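Local coordinates for Sel1 repeat family protein (Pseudomonas aeruginosa, PDB 6LCH) that probably acts as an immunity protein that binds and neutralises the type VI secretion effector PldB, using an all-helical Sel1-repeat solenoid, at residues F8-E13 and T157-S162; D15-L20 and G57-M62; D86-M91 and F100-A105; A117-G120 and D125-A128. All coordinates share one frame; numbering follows the deposited sequence.

Contact 1: F8-E13 and T157-S162; sequences FVCVNE and THCAAS
Cys10 and Cys159 are joined by a disulfide, SG to SG 2.0 Å, which ties the extended N-terminal segment 8-13 to the last turns of helix 150-162. The bridge is nearly all there is to the contact: the two segments share no hydrogen bond, and the CA atoms of Cys10 and Cys159 lie 5.7 Å apart. Each sulfur stands anti to its own backbone N, and the torsion about the S-S bond is 94°, close to the perpendicular setting an unstrained disulfide prefers. The two cysteines differ in setting, since Cys159 is buried and Cys10 exposed, so the bond runs from the surface inward. Beside it, Cys159 SG passes 4.0 Å from the backbone N of Val11, and Ser162 OG lies 4.4 Å from Cys10 SG. Ser162 OG is turned back onto its own helix, donating to Cys159 O at 2.9 Å from 39° above the carbonyl plane. The same carbonyl also takes the side-chain amide of Gln163. Hydrogen bonds further along the N-terminal segment secure its course on both flanks of the disulfide: Phe8 N reaches Tyr156 OH, Glu13 N meets Gln163 OE1, and Glu13 OE2 accepts from Asn132. Helix 150-162 itself sits in the Sel1-repeat stack between two neighbours, with Cys159 against Leu136 and Ala160 against Thr137 of helix 133-146, while Thr157 and Ala160 pack on Ala168 of helix 166-178.

Contact 2: D15-L20 and G57-M62; sequences DHLPPL and GHWKAM
Trp59 receives Leu17 over one face of its indole. Leu17 CD2 makes a CH-pi contact, 4.0 Å from the centroid of the five-membered ring and 29° off its normal, while CD1 reaches the six-membered ring at CZ2, 3.6 Å away. The two side chains cross at about a right angle. With chi1 at 71°, Trp59 CG stands between its backbone N and carbonyl carbon, which turns the indole toward segment 15-20; the aliphatic chain of Lys60 lies over the opposite face. Pro18 adds its CG 4.3 Å from Trp59 CD1. In this way the loop leading to helix 22-34 packs on the first turn of helix 59-70, at the tight turn joining helix 43-55 to helix 59-70 in a helical solenoid of the Sel1/TPR type: Gly57 ends helix 43-55 in a Schellman motif, and His58 is the N-cap of the next helix. Leu20 approaches the imidazole of that cap obliquely, its CD1 3.5 Å from His58 NE2. The ring is gripped at both nitrogens: ND1 accepts from Ala61 N at 3.1 Å, nearly in the ring plane, and NE2 is hydrogen-bonded to Asp25, while Tyr28 stacks on it. A water donates to Gly57 O at 2.9 Å and, more weakly, to Pro19 O.

Contact 3: D86-M91 and F100-A105; sequences DLYQKM and FYDMGA
Tyr88 lays one face of its ring against Asp102, where helices 81-93 and 97-107 pack as an antiparallel hairpin of the alpha-solenoid. The axes of the short segments approach to 8.8 Å at 147° between their directions. Asp102 CB sits over the phenol as a CH-pi partner, 3.5 Å from the centroid and 20° off the normal, displaced toward CE1. Its carboxylate is tilted 36° from the ring plane, so the two flat groups are not stacked. Met91 comes at the edge of the same ring with its CE, bringing that methyl 3.4 Å from Asp102 OD1. The buried carboxylate finds its polar partners outside the pair of segments: OD1 bonds to His63 ND1 and OD2 to Gln98 NE2, and these two bonds fix its rotation. Met103 reaches across to helix 81-93 beside Tyr88 CB. Its CG stands anti to the backbone N, and bends at both chi2 and chi3 carry the thioether over to that helix. Gln89, whose side-chain NE2 bonds to Asp93 OD1, crosses this chain obliquely. The terminal methyl thus lies among three atoms: Met103 CE is 3.6 Å from Tyr88 CB, 3.6 Å from Gln89 OE1 and 3.5 Å from the backbone N of Gln89.

Contact 4: A117-G120 and D125-A128; sequences ATDG and DKAA
The turn between the short helix 111-114 and helix 123-129, a connection in the Sel1-repeat solenoid, folds back on the helix it leads into, and Lys126 carries the contact from the helix side. Thr118 and Lys126 are the nearest pair, their CA atoms 5.5 Å apart. The lysine's CG is anti to its backbone N (chi1 -176°), and a bend at chi2 of 55° precedes a straight run out to the amine, so that the aliphatic chain lies alongside the backbone of the turn. Its methylenes meet the loop one after another: CG is 3.6 Å from Thr118 CA, CD is 3.3 Å from Thr118 O, and CE is 3.2 Å from Ala117 O. Two carbonyl oxygens therefore border the chain just before its charged end. Thr118 OG1 sits among the backbone oxygens of Gly112, Asn115 and Leu121 with one proton to give, Gly112 O being the strongest partner. Phe100 of helix 97-107 packs against Ala117, Thr118 and Lys126. Asp119, exposed and with positive phi, turns its carboxylate to the amine for a salt bridge: Lys126 NZ donates to Asp119 OD2 at 3.1 Å, on the anti side of the carboxylate and 26° out of its plane.

Overall arrangement
The N-terminal arm runs past the helices from 59-70 to 150-162: contact 1 pins it to helix 150-162, and contact 2, about 19 Å away between centres, lays its continuation on helix 59-70; Val11 packs on His16. Along the chain, contacts 2, 3 and 4 follow in series within the span bridged by contact 1. Contacts 2 and 3 lie about 13 Å apart and meet through Met62 of helix 59-70, which packs on Leu87, Lys90 and Met91. Contacts 3 and 4, about 12 Å apart, join where Phe100 packs on Lys126 and Ala127. Phe8 touches Asp125 and Ala128, connecting contact 4 to contact 1. The arm ties together helices far apart in sequence, 59-70, 123-129 and 150-162.

Contact 1: F8-E13 and T157-S162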
loop_
_atom_site.group_PDB
_atom_site.type_symbol
_atom_site.label_atom_id
_atom_site.label_comp_id
_atom_site.label_asym_id
_atom_site.label_seq_id
_atom_site.Cartn_x
_atom_site.Cartn_y
_atom_site.Cartn_z
ATOM N N PHE A 8 -8.380 17.850 3.282
ATOM C CA PHE A 8 -9.234 16.923 3.999
ATOM C C PHE A 8 -8.737 16.694 5.423
ATOM O O PHE A 8 -7.537 16.720 5.699
ATOM C CB PHE A 8 -9.286 15.603 3.242
ATOM C CG PHE A 8 -9.840 15.721 1.844
ATOM C CD1 PHE A 8 -9.096 15.290 0.759
ATOM C CD2 PHE A 8 -11.099 16.277 1.613
ATOM C CE1 PHE A 8 -9.594 15.387 -0.523
ATOM C CE2 PHE A 8 -11.607 16.372 0.330
ATOM C CZ PHE A 8 -10.848 15.933 -0.741
ATOM N N VAL A 9 -9.684 16.479 6.338
ATOM C CA VAL A 9 -9.337 16.047 7.687
ATOM C C VAL A 9 -8.921 14.584 7.632
ATOM O O VAL A 9 -9.467 13.797 6.848
ATOM C CB VAL A 9 -10.523 16.269 8.645
ATOM C CG1 VAL A 9 -10.364 15.451 9.927
ATOM C CG2 VAL A 9 -10.674 17.753 8.968
ATOM N N CYS A 10 -7.922 14.218 8.432
ATOM C CA CYS A 10 -7.426 12.847 8.438
ATOM C C CYS A 10 -8.391 11.953 9.206
ATOM O O CYS A 10 -8.597 12.141 10.410
ATOM C CB CYS A 10 -6.031 12.781 9.053
ATOM S SG CYS A 10 -5.329 11.114 9.052
ATOM N N VAL A 11 -8.974 10.975 8.516
ATOM C CA VAL A 11 -9.945 10.073 9.118
ATOM C C VAL A 11 -9.509 8.634 8.881
ATOM O O VAL A 11 -8.873 8.310 7.873
ATOM C CB VAL A 11 -11.372 10.311 8.569
ATOM C CG1 VAL A 11 -11.823 11.737 8.866
ATOM C CG2 VAL A 11 -11.434 10.032 7.078
ATOM N N ASN A 12 -9.848 7.770 9.827
ATOM C CA ASN A 12 -9.507 6.360 9.703
ATOM C C ASN A 12 -10.418 5.696 8.678
ATOM O O ASN A 12 -11.647 5.789 8.774
ATOM C CB ASN A 12 -9.622 5.667 11.056
ATOM C CG ASN A 12 -8.645 4.525 11.205
ATOM O OD1 ASN A 12 -8.715 3.539 10.475
ATOM N ND2 ASN A 12 -7.716 4.658 12.145
ATOM N N GLU A 13 -9.816 5.027 7.694
ATOM C CA GLU A 13 -10.604 4.287 6.716
ATOM C C GLU A 13 -11.439 3.199 7.378
ATOM O O GLU A 13 -12.463 2.786 6.827
ATOM C CB GLU A 13 -9.691 3.679 5.653
ATOM C CG GLU A 13 -10.415 3.259 4.387
ATOM C CD GLU A 13 -9.575 2.364 3.506
ATOM O OE1 GLU A 13 -9.001 1.387 4.025
ATOM O OE2 GLU A 13 -9.488 2.635 2.292
ATOM N N THR A 157 0.250 11.881 3.023
ATOM C CA THR A 157 1.058 10.680 3.183
ATOM C C THR A 157 1.209 10.308 4.652
ATOM O O THR A 157 1.292 9.118 4.983
ATOM C CB THR A 157 2.424 10.872 2.525
ATOM O OG1 THR A 157 2.262 11.596 1.302
ATOM C CG2 THR A 157 3.041 9.527 2.201
ATOM N N HIS A 158 1.232 11.299 5.548
ATOM C CA HIS A 158 1.278 10.994 6.974
ATOM C C HIS A 158 -0.042 10.406 7.459
ATOM O O HIS A 158 -0.051 9.515 8.314
ATOM C CB HIS A 158 1.654 12.239 7.776
ATOM C CG HIS A 158 3.125 12.373 8.022
ATOM N ND1 HIS A 158 3.785 11.645 8.989
ATOM C CD2 HIS A 158 4.068 13.133 7.416
ATOM C CE1 HIS A 158 5.068 11.962 8.978
ATOM N NE2 HIS A 158 5.265 12.862 8.032
ATOM N N CYS A 159 -1.167 10.886 6.919
ATOM C CA CYS A 159 -2.459 10.300 7.260
ATOM C C CYS A 159 -2.513 8.832 6.861
ATOM O O CYS A 159 -3.067 7.999 7.590
ATOM C CB CYS A 159 -3.580 11.085 6.579
ATOM S SG CYS A 159 -5.249 10.615 7.088
ATOM N N ALA A 160 -1.924 8.495 5.712
ATOM C CA ALA A 160 -1.971 7.124 5.222
ATOM C C ALA A 160 -1.111 6.192 6.069
ATOM O O ALA A 160 -1.527 5.069 6.375
ATOM C CB ALA A 160 -1.537 7.082 3.758
ATOM N N ALA A 161 0.092 6.628 6.458
ATOM C CA ALA A 161 0.958 5.731 7.220
ATOM C C ALA A 161 0.466 5.536 8.646
ATOM O O ALA A 161 0.687 4.471 9.229
ATOM C CB ALA A 161 2.391 6.243 7.241
ATOM N N SER A 162 -0.185 6.546 9.229
ATOM C CA SER A 162 -0.727 6.386 10.574
ATOM C C SER A 162 -1.771 5.278 10.636
ATOM O O SER A 162 -2.035 4.748 11.721
ATOM C CB SER A 162 -1.324 7.707 11.076
ATOM O OG SER A 162 -2.521 8.051 10.394
#

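Contact 2: D15-L20 and G57-M62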
loop_
_atom_site.group_PDB
_atom_site.type_symbol
_atom_site.label_atom_id
_atom_site.label_comp_id
_atom_site.label_asym_id
_atom_site.label_seq_id
_atom_site.Cartn_x
_atom_site.Cartn_y
_atom_site.Cartn_z
ATOM N N ASP A 15 -13.375 3.585 9.684
ATOM C CA ASP A 15 -14.571 4.231 10.210
ATOM C C ASP A 15 -15.746 4.221 9.239
ATOM O O ASP A 15 -16.893 4.316 9.686
ATOM C CB ASP A 15 -14.271 5.688 10.590
ATOM C CG ASP A 15 -13.428 5.805 11.843
ATOM O OD1 ASP A 15 -12.932 4.770 12.330
ATOM O OD2 ASP A 15 -13.267 6.940 12.341
ATOM N N HIS A 16 -15.490 4.120 7.933
ATOM C CA HIS A 16 -16.553 4.160 6.934
ATOM C C HIS A 16 -16.581 2.878 6.107
ATOM O O HIS A 16 -16.622 2.929 4.872
ATOM C CB HIS A 16 -16.380 5.368 6.012
ATOM C CG HIS A 16 -15.643 6.511 6.637
ATOM N ND1 HIS A 16 -16.029 7.083 7.831
ATOM C CD2 HIS A 16 -14.544 7.190 6.232
ATOM C CE1 HIS A 16 -15.200 8.068 8.132
ATOM N NE2 HIS A 16 -14.290 8.153 7.178
ATOM N N LEU A 17 -16.532 1.719 6.777
ATOM C CA LEU A 17 -16.596 0.428 6.108
ATOM C C LEU A 17 -17.875 -0.305 6.496
ATOM O O LEU A 17 -18.341 -0.195 7.635
ATOM C CB LEU A 17 -15.395 -0.462 6.454
ATOM C CG LEU A 17 -14.032 -0.133 5.830
ATOM C CD1 LEU A 17 -12.955 -1.108 6.301
ATOM C CD2 LEU A 17 -14.103 -0.076 4.312
ATOM N N PRO A 18 -18.464 -1.061 5.575
ATOM C CA PRO A 18 -19.664 -1.834 5.900
ATOM C C PRO A 18 -19.314 -3.027 6.769
ATOM O O PRO A 18 -18.132 -3.382 6.891
ATOM C CB PRO A 18 -20.177 -2.271 4.519
ATOM C CG PRO A 18 -18.946 -2.349 3.686
ATOM C CD PRO A 18 -18.044 -1.250 4.175
ATOM N N PRO A 19 -20.300 -3.666 7.404
ATOM C CA PRO A 19 -19.988 -4.816 8.262
ATOM C C PRO A 19 -19.402 -5.970 7.460
ATOM O O PRO A 19 -19.800 -6.227 6.322
ATOM C CB PRO A 19 -21.347 -5.183 8.873
ATOM C CG PRO A 19 -22.359 -4.591 7.943
ATOM C CD PRO A 19 -21.733 -3.328 7.437
ATOM N N LEU A 20 -18.436 -6.661 8.064
ATOM C CA LEU A 20 -17.756 -7.778 7.417
ATOM C C LEU A 20 -18.559 -9.050 7.662
ATOM O O LEU A 20 -18.682 -9.501 8.805
ATOM C CB LEU A 20 -16.332 -7.927 7.942
ATOM C CG LEU A 20 -15.417 -8.829 7.109
ATOM C CD1 LEU A 20 -14.790 -8.042 5.969
ATOM C CD2 LEU A 20 -14.342 -9.476 7.980
ATOM N N GLY A 57 -21.516 -8.997 -0.442
ATOM C CA GLY A 57 -21.098 -7.667 -0.045
ATOM C C GLY A 57 -19.680 -7.539 0.467
ATOM O O GLY A 57 -19.316 -6.464 0.961
ATOM N N HIS A 58 -18.871 -8.589 0.374
ATOM C CA HIS A 58 -17.508 -8.539 0.889
ATOM C C HIS A 58 -16.659 -7.623 0.015
ATOM O O HIS A 58 -16.493 -7.882 -1.180
ATOM C CB HIS A 58 -16.913 -9.944 0.932
ATOM C CG HIS A 58 -15.743 -10.072 1.854
ATOM N ND1 HIS A 58 -14.469 -9.686 1.496
ATOM C CD2 HIS A 58 -15.657 -10.534 3.124
ATOM C CE1 HIS A 58 -13.644 -9.914 2.505
ATOM N NE2 HIS A 58 -14.340 -10.427 3.504
ATOM N N TRP A 59 -16.109 -6.558 0.606
ATOM C CA TRP A 59 -15.489 -5.534 -0.231
ATOM C C TRP A 59 -14.046 -5.861 -0.600
ATOM O O TRP A 59 -13.592 -5.474 -1.684
ATOM C CB TRP A 59 -15.608 -4.155 0.433
ATOM C CG TRP A 59 -14.771 -3.928 1.648
ATOM C CD1 TRP A 59 -15.140 -4.122 2.947
ATOM C CD2 TRP A 59 -13.425 -3.436 1.681
ATOM N NE1 TRP A 59 -14.103 -3.792 3.786
ATOM C CE2 TRP A 59 -13.038 -3.368 3.033
ATOM C CE3 TRP A 59 -12.508 -3.054 0.695
ATOM C CZ2 TRP A 59 -11.774 -2.927 3.426
ATOM C CZ3 TRP A 59 -11.253 -2.622 1.087
ATOM C CH2 TRP A 59 -10.897 -2.560 2.440
ATOM N N LYS A 60 -13.313 -6.581 0.248
ATOM C CA LYS A 60 -11.976 -7.004 -0.154
ATOM C C LYS A 60 -12.046 -8.069 -1.241
ATOM O O LYS A 60 -11.203 -8.101 -2.145
ATOM C CB LYS A 60 -11.192 -7.504 1.054
ATOM C CG LYS A 60 -10.706 -6.384 1.949
ATOM C CD LYS A 60 -10.575 -6.836 3.386
ATOM C CE LYS A 60 -9.861 -5.788 4.220
ATOM N NZ LYS A 60 -8.402 -5.756 3.928
ATOM N N ALA A 61 -13.055 -8.937 -1.181
ATOM C CA ALA A 61 -13.255 -9.910 -2.249
ATOM C C ALA A 61 -13.552 -9.221 -3.574
ATOM O O ALA A 61 -13.075 -9.656 -4.626
ATOM C CB ALA A 61 -14.384 -10.870 -1.877
ATOM N N MET A 62 -14.349 -8.146 -3.544
ATOM C CA MET A 62 -14.605 -7.368 -4.754
ATOM C C MET A 62 -13.320 -6.757 -5.289
ATOM O O MET A 62 -13.063 -6.780 -6.500
ATOM C CB MET A 62 -15.619 -6.261 -4.462
ATOM C CG MET A 62 -17.007 -6.753 -4.161
ATOM S SD MET A 62 -18.164 -5.387 -4.048
ATOM C CE MET A 62 -17.732 -4.624 -2.511
HETATM O O HOH W 1 -20.932 -5.611 3.264
#

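Contact 3: D86-M91 and F100-A105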
loop_
_atom_site.group_PDB
_atom_site.type_symbol
_atom_site.label_atom_id
_atom_site.label_comp_id
_atom_site.label_asym_id
_atom_site.label_seq_id
_atom_site.Cartn_x
_atom_site.Cartn_y
_atom_site.Cartn_z
ATOM N N ASP A 86 -17.974 -3.266 -12.774
ATOM C CA ASP A 86 -19.180 -3.587 -12.017
ATOM C C ASP A 86 -18.851 -3.911 -10.569
ATOM O O ASP A 86 -19.609 -3.555 -9.661
ATOM C CB ASP A 86 -19.921 -4.748 -12.679
ATOM C CG ASP A 86 -20.326 -4.439 -14.106
ATOM O OD1 ASP A 86 -20.679 -5.384 -14.843
ATOM O OD2 ASP A 86 -20.283 -3.248 -14.493
ATOM N N LEU A 87 -17.721 -4.579 -10.331
ATOM C CA LEU A 87 -17.286 -4.818 -8.960
ATOM C C LEU A 87 -16.896 -3.517 -8.273
ATOM O O LEU A 87 -17.179 -3.330 -7.084
ATOM C CB LEU A 87 -16.119 -5.802 -8.943
ATOM C CG LEU A 87 -16.492 -7.280 -9.080
ATOM C CD1 LEU A 87 -15.297 -8.089 -9.567
ATOM C CD2 LEU A 87 -17.017 -7.839 -7.763
ATOM N N TYR A 88 -16.239 -2.608 -9.003
ATOM C CA TYR A 88 -15.885 -1.311 -8.436
ATOM C C TYR A 88 -17.128 -0.485 -8.105
ATOM O O TYR A 88 -17.140 0.238 -7.102
ATOM C CB TYR A 88 -14.956 -0.558 -9.397
ATOM C CG TYR A 88 -13.588 -1.211 -9.569
ATOM C CD1 TYR A 88 -13.060 -2.001 -8.578
ATOM C CD2 TYR A 88 -12.837 -1.039 -10.716
ATOM C CE1 TYR A 88 -11.818 -2.601 -8.697
ATOM C CE2 TYR A 88 -11.592 -1.650 -10.849
ATOM C CZ TYR A 88 -11.090 -2.423 -9.835
ATOM O OH TYR A 88 -9.859 -3.023 -9.965
ATOM N N GLN A 89 -18.186 -0.589 -8.915
ATOM C CA GLN A 89 -19.410 0.152 -8.625
ATOM C C GLN A 89 -20.159 -0.433 -7.432
ATOM O O GLN A 89 -20.803 0.308 -6.680
ATOM C CB GLN A 89 -20.317 0.180 -9.855
ATOM C CG GLN A 89 -21.552 1.064 -9.694
ATOM C CD GLN A 89 -21.207 2.498 -9.339
ATOM O OE1 GLN A 89 -20.349 3.116 -9.969
ATOM N NE2 GLN A 89 -21.879 3.038 -8.326
ATOM N N LYS A 90 -20.097 -1.752 -7.244
ATOM C CA LYS A 90 -20.687 -2.344 -6.050
ATOM C C LYS A 90 -19.960 -1.880 -4.795
ATOM O O LYS A 90 -20.584 -1.675 -3.749
ATOM C CB LYS A 90 -20.678 -3.869 -6.157
ATOM C CG LYS A 90 -21.574 -4.411 -7.265
ATOM C CD LYS A 90 -21.160 -5.818 -7.680
ATOM C CE LYS A 90 -21.531 -6.096 -9.132
ATOM N NZ LYS A 90 -22.989 -5.956 -9.394
ATOM N N MET A 91 -18.637 -1.706 -4.881
ATOM C CA MET A 91 -17.880 -1.152 -3.761
ATOM C C MET A 91 -18.334 0.265 -3.452
ATOM O O MET A 91 -18.511 0.638 -2.286
ATOM C CB MET A 91 -16.385 -1.157 -4.083
ATOM C CG MET A 91 -15.793 -2.527 -4.252
ATOM S SD MET A 91 -14.014 -2.526 -4.055
ATOM C CE MET A 91 -13.514 -2.828 -5.683
ATOM N N PHE A 100 -13.690 3.862 -4.516
ATOM C CA PHE A 100 -13.464 5.092 -5.270
ATOM C C PHE A 100 -12.064 5.121 -5.873
ATOM O O PHE A 100 -11.885 5.497 -7.039
ATOM C CB PHE A 100 -13.683 6.303 -4.365
ATOM C CG PHE A 100 -15.090 6.431 -3.854
ATOM C CD1 PHE A 100 -16.078 6.988 -4.645
ATOM C CD2 PHE A 100 -15.424 5.987 -2.584
ATOM C CE1 PHE A 100 -17.381 7.108 -4.178
ATOM C CE2 PHE A 100 -16.725 6.108 -2.110
ATOM C CZ PHE A 100 -17.700 6.670 -2.911
ATOM N N TYR A 101 -11.054 4.757 -5.079
ATOM C CA TYR A 101 -9.689 4.678 -5.591
ATOM C C TYR A 101 -9.597 3.730 -6.780
ATOM O O TYR A 101 -8.917 4.025 -7.769
ATOM C CB TYR A 101 -8.741 4.224 -4.478
ATOM C CG TYR A 101 -7.302 4.019 -4.912
ATOM C CD1 TYR A 101 -6.837 2.764 -5.296
ATOM C CD2 TYR A 101 -6.405 5.078 -4.919
ATOM C CE1 TYR A 101 -5.525 2.576 -5.683
ATOM C CE2 TYR A 101 -5.089 4.898 -5.305
ATOM C CZ TYR A 101 -4.654 3.650 -5.688
ATOM O OH TYR A 101 -3.343 3.476 -6.067
ATOM N N ASP A 102 -10.270 2.582 -6.697
ATOM C CA ASP A 102 -10.159 1.594 -7.765
ATOM C C ASP A 102 -10.848 2.074 -9.036
ATOM O O ASP A 102 -10.369 1.808 -10.143
ATOM C CB ASP A 102 -10.750 0.256 -7.318
ATOM C CG ASP A 102 -9.997 -0.369 -6.158
ATOM O OD1 ASP A 102 -10.648 -1.050 -5.337
ATOM O OD2 ASP A 102 -8.763 -0.193 -6.059
ATOM N N MET A 103 -11.979 2.770 -8.900
ATOM C CA MET A 103 -12.711 3.213 -10.082
ATOM C C MET A 103 -11.956 4.305 -10.828
ATOM O O MET A 103 -11.954 4.332 -12.064
ATOM C CB MET A 103 -14.102 3.703 -9.689
ATOM C CG MET A 103 -14.974 4.040 -10.876
ATOM S SD MET A 103 -15.568 2.579 -11.732
ATOM C CE MET A 103 -16.977 2.158 -10.707
ATOM N N GLY A 104 -11.317 5.220 -10.096
ATOM C CA GLY A 104 -10.558 6.278 -10.747
ATOM C C GLY A 104 -9.402 5.755 -11.574
ATOM O O GLY A 104 -9.038 6.354 -12.588
ATOM N N ALA A 105 -8.808 4.635 -11.155
ATOM C CA ALA A 105 -7.787 3.979 -11.961
ATOM C C ALA A 105 -8.373 3.277 -13.177
ATOM O O ALA A 105 -7.618 2.879 -14.070
ATOM C CB ALA A 105 -7.009 2.974 -11.110
#

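Contact 4: A117-G120 and D125-A128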
loop_
_atom_site.group_PDB
_atom_site.type_symbol
_atom_site.label_atom_id
_atom_site.label_comp_id
_atom_site.label_asym_id
_atom_site.label_seq_id
_atom_site.Cartn_x
_atom_site.Cartn_y
_atom_site.Cartn_z
ATOM N N ALA A 117 -21.993 9.437 -6.228
ATOM C CA ALA A 117 -21.504 8.985 -4.934
ATOM C C ALA A 117 -20.272 9.739 -4.454
ATOM O O ALA A 117 -19.901 9.597 -3.285
ATOM C CB ALA A 117 -21.199 7.490 -4.984
ATOM N N THR A 118 -19.625 10.526 -5.315
ATOM C CA THR A 118 -18.448 11.272 -4.897
ATOM C C THR A 118 -18.789 12.625 -4.294
ATOM O O THR A 118 -17.934 13.219 -3.622
ATOM C CB THR A 118 -17.493 11.477 -6.077
ATOM O OG1 THR A 118 -18.081 12.376 -7.028
ATOM C CG2 THR A 118 -17.185 10.151 -6.760
ATOM N N ASP A 119 -20.009 13.119 -4.516
ATOM C CA ASP A 119 -20.451 14.417 -4.001
ATOM C C ASP A 119 -19.605 15.553 -4.576
ATOM O O ASP A 119 -19.116 16.425 -3.854
ATOM C CB ASP A 119 -20.430 14.436 -2.471
ATOM C CG ASP A 119 -21.131 13.233 -1.865
ATOM O OD1 ASP A 119 -22.246 12.903 -2.330
ATOM O OD2 ASP A 119 -20.576 12.623 -0.925
ATOM N N GLY A 120 -19.433 15.537 -5.897
ATOM C CA GLY A 120 -18.691 16.573 -6.580
ATOM C C GLY A 120 -17.188 16.457 -6.483
ATOM O O GLY A 120 -16.486 17.402 -6.860
ATOM N N ASP A 125 -9.932 12.182 -4.603
ATOM C CA ASP A 125 -10.294 13.063 -3.498
ATOM C C ASP A 125 -11.396 12.452 -2.642
ATOM O O ASP A 125 -11.338 12.521 -1.409
ATOM C CB ASP A 125 -10.715 14.430 -4.032
ATOM C CG ASP A 125 -9.533 15.258 -4.509
ATOM O OD1 ASP A 125 -9.727 16.144 -5.368
ATOM O OD2 ASP A 125 -8.405 15.013 -4.031
ATOM N N LYS A 126 -12.403 11.845 -3.274
ATOM C CA LYS A 126 -13.466 11.191 -2.516
ATOM C C LYS A 126 -12.915 10.048 -1.670
ATOM O O LYS A 126 -13.234 9.931 -0.480
ATOM C CB LYS A 126 -14.552 10.688 -3.464
ATOM C CG LYS A 126 -15.755 10.080 -2.748
ATOM C CD LYS A 126 -16.359 11.045 -1.743
ATOM C CE LYS A 126 -17.684 10.515 -1.193
ATOM N NZ LYS A 126 -18.077 11.169 0.082
ATOM N N ALA A 127 -12.074 9.197 -2.267
ATOM C CA ALA A 127 -11.451 8.115 -1.510
ATOM C C ALA A 127 -10.558 8.659 -0.403
ATOM O O ALA A 127 -10.631 8.204 0.743
ATOM C CB ALA A 127 -10.658 7.204 -2.447
ATOM N N ALA A 128 -9.707 9.638 -0.725
ATOM C CA ALA A 128 -8.926 10.299 0.313
ATOM C C ALA A 128 -9.833 10.972 1.334
ATOM O O ALA A 128 -9.494 11.038 2.524
ATOM C CB ALA A 128 -7.975 11.322 -0.308
#